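Local coordinates for protein alpha-L-rhamnosidase (Klebsiella oxytoca, PDB 4XHC) that probably hydrolyses terminal alpha-L-rhamnosyl residues as a two-domain family GH78 glycosidase and holds rhamnose in its pocket, at residues Lys367-Gln372 with Asp410-Pro415. Numbering follows the deposited sequence.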
loop_
_atom_site.group_PDB
_atom_site.type_symbol
_atom_site.label_atom_id
_atom_site.label_comp_id
_atom_site.label_asym_id
_atom_site.label_seq_id
_atom_site.Cartn_x
_atom_site.Cartn_y
_atom_site.Cartn_z
ATOM N N LYS A 367 37.610 -19.564 10.121
ATOM C CA LYS A 367 38.133 -18.414 9.386
ATOM C C LYS A 367 39.562 -17.982 9.712
ATOM O O LYS A 367 40.075 -17.059 9.101
ATOM C CB LYS A 367 37.158 -17.253 9.561
ATOM C CG LYS A 367 35.936 -17.450 8.687
ATOM C CD LYS A 367 34.719 -16.756 9.232
ATOM C CE LYS A 367 33.555 -16.956 8.294
ATOM N NZ LYS A 367 32.586 -15.851 8.481
ATOM N N GLN A 368 40.218 -18.671 10.632
ATOM C CA GLN A 368 41.534 -18.237 11.111
ATOM C C GLN A 368 42.594 -18.116 10.023
ATOM O O GLN A 368 43.251 -17.099 9.916
ATOM C CB GLN A 368 42.030 -19.189 12.184
ATOM C CG GLN A 368 43.477 -18.980 12.554
ATOM C CD GLN A 368 43.901 -19.865 13.706
ATOM O OE1 GLN A 368 43.883 -21.100 13.614
ATOM N NE2 GLN A 368 44.317 -19.238 14.793
ATOM N N ALA A 369 42.772 -19.160 9.227
ATOM C CA ALA A 369 43.825 -19.174 8.198
ATOM C C ALA A 369 43.574 -18.135 7.105
ATOM O O ALA A 369 44.492 -17.452 6.675
ATOM C CB ALA A 369 43.960 -20.561 7.586
ATOM N N ALA A 370 42.329 -18.034 6.646
ATOM C CA ALA A 370 41.963 -17.041 5.641
ATOM C C ALA A 370 42.212 -15.633 6.156
ATOM O O ALA A 370 42.724 -14.800 5.428
ATOM C CB ALA A 370 40.507 -17.205 5.227
ATOM N N ALA A 371 41.849 -15.375 7.410
ATOM C CA ALA A 371 42.105 -14.081 8.040
ATOM C C ALA A 371 43.606 -13.763 8.130
ATOM O O ALA A 371 44.018 -12.630 7.903
ATOM C CB ALA A 371 41.481 -14.043 9.424
ATOM N N GLN A 372 44.417 -14.761 8.453
ATOM C CA GLN A 372 45.862 -14.590 8.460
ATOM C C GLN A 372 46.337 -14.130 7.083
ATOM O O GLN A 372 47.182 -13.235 6.974
ATOM C CB GLN A 372 46.546 -15.904 8.848
ATOM C CG GLN A 372 48.070 -15.837 8.964
ATOM C CD GLN A 372 48.570 -15.259 10.276
ATOM O OE1 GLN A 372 47.808 -15.047 11.212
ATOM N NE2 GLN A 372 49.876 -15.055 10.364
ATOM N N ASP A 410 54.694 -22.124 9.999
ATOM C CA ASP A 410 54.951 -22.975 11.165
ATOM C C ASP A 410 53.674 -23.550 11.764
ATOM O O ASP A 410 53.605 -24.729 12.058
ATOM C CB ASP A 410 55.737 -22.222 12.250
ATOM C CG ASP A 410 57.240 -22.107 11.928
ATOM O OD1 ASP A 410 57.637 -22.110 10.728
ATOM O OD2 ASP A 410 58.027 -22.006 12.893
ATOM N N ALA A 411 52.665 -22.714 11.937
ATOM C CA ALA A 411 51.478 -23.121 12.657
ATOM C C ALA A 411 50.404 -23.719 11.757
ATOM O O ALA A 411 49.666 -24.573 12.207
ATOM C CB ALA A 411 50.911 -21.948 13.446
ATOM N N LEU A 412 50.317 -23.280 10.503
ATOM C CA LEU A 412 49.183 -23.648 9.646
ATOM C C LEU A 412 49.462 -24.654 8.513
ATOM O O LEU A 412 48.548 -25.345 8.068
ATOM C CB LEU A 412 48.556 -22.388 9.047
ATOM C CG LEU A 412 48.228 -21.244 10.006
ATOM C CD1 LEU A 412 47.595 -20.089 9.243
ATOM C CD2 LEU A 412 47.316 -21.722 11.124
ATOM N N TRP A 413 50.692 -24.744 8.034
ATOM C CA TRP A 413 50.980 -25.636 6.913
ATOM C C TRP A 413 51.018 -27.100 7.364
ATOM O O TRP A 413 51.658 -27.427 8.363
ATOM C CB TRP A 413 52.301 -25.235 6.260
ATOM C CG TRP A 413 52.706 -26.089 5.120
ATOM C CD1 TRP A 413 53.808 -26.876 5.055
ATOM C CD2 TRP A 413 52.017 -26.250 3.868
ATOM N NE1 TRP A 413 53.858 -27.523 3.844
ATOM C CE2 TRP A 413 52.777 -27.155 3.091
ATOM C CE3 TRP A 413 50.842 -25.713 3.324
ATOM C CZ2 TRP A 413 52.402 -27.543 1.799
ATOM C CZ3 TRP A 413 50.466 -26.100 2.033
ATOM C CH2 TRP A 413 51.250 -27.010 1.288
ATOM N N ASP A 414 50.322 -27.969 6.627
ATOM C CA ASP A 414 50.365 -29.428 6.854
ATOM C C ASP A 414 50.904 -30.152 5.611
ATOM O O ASP A 414 50.163 -30.387 4.647
ATOM C CB ASP A 414 48.982 -29.983 7.217
ATOM C CG ASP A 414 49.004 -31.476 7.550
ATOM O OD1 ASP A 414 50.076 -32.119 7.560
ATOM O OD2 ASP A 414 47.932 -32.021 7.817
ATOM N N PRO A 415 52.193 -30.517 5.644
ATOM C CA PRO A 415 52.901 -31.170 4.542
ATOM C C PRO A 415 52.271 -32.456 4.049
ATOM O O PRO A 415 52.350 -32.737 2.865
ATOM C CB PRO A 415 54.271 -31.506 5.143
ATOM C CG PRO A 415 54.429 -30.586 6.295
ATOM C CD PRO A 415 53.055 -30.322 6.819
#
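L412 meets Q368, A369 and Q372 with its two methyl groups, and the direct contact is van der Waals throughout. Its apolar core is CD1 against A369, 4.0 Å from both CA and CB of that residue, so the methyl sits equally against the two atoms. From there it also approaches CG of Q372, at 4.3 Å. The other branch, CD2, rests 4.3 Å from OE1 of Q368 without bonding to it. Setting CG of L412 anti to its carbonyl carbon (chi1 -49°) places CG on the side of helix 368-389, from where CD1 reaches A369 and CD2 comes alongside the Q368 amide. The 7.1 Å between the CA atoms of A369 and L412 is consistent with a small side chain at the interface.

The polar ends of the glutamines are engaged by other groups. Q368 donates from NE2 to the V349 carbonyl and accepts at OE1 from G423 N; Q372 accepts from V349 N and donates to the carbonyls of G347 and of L404 on helix 391-412.

The contact thus brings the first turn of helix 368-389 against the end region of helix 391-412, its successor in the six-hairpin glycosidase domain. Helix 430-438 packs on A369 through S432 and L436, while beyond L412 the chain enters strand 413-414, antiparallel to 419-420.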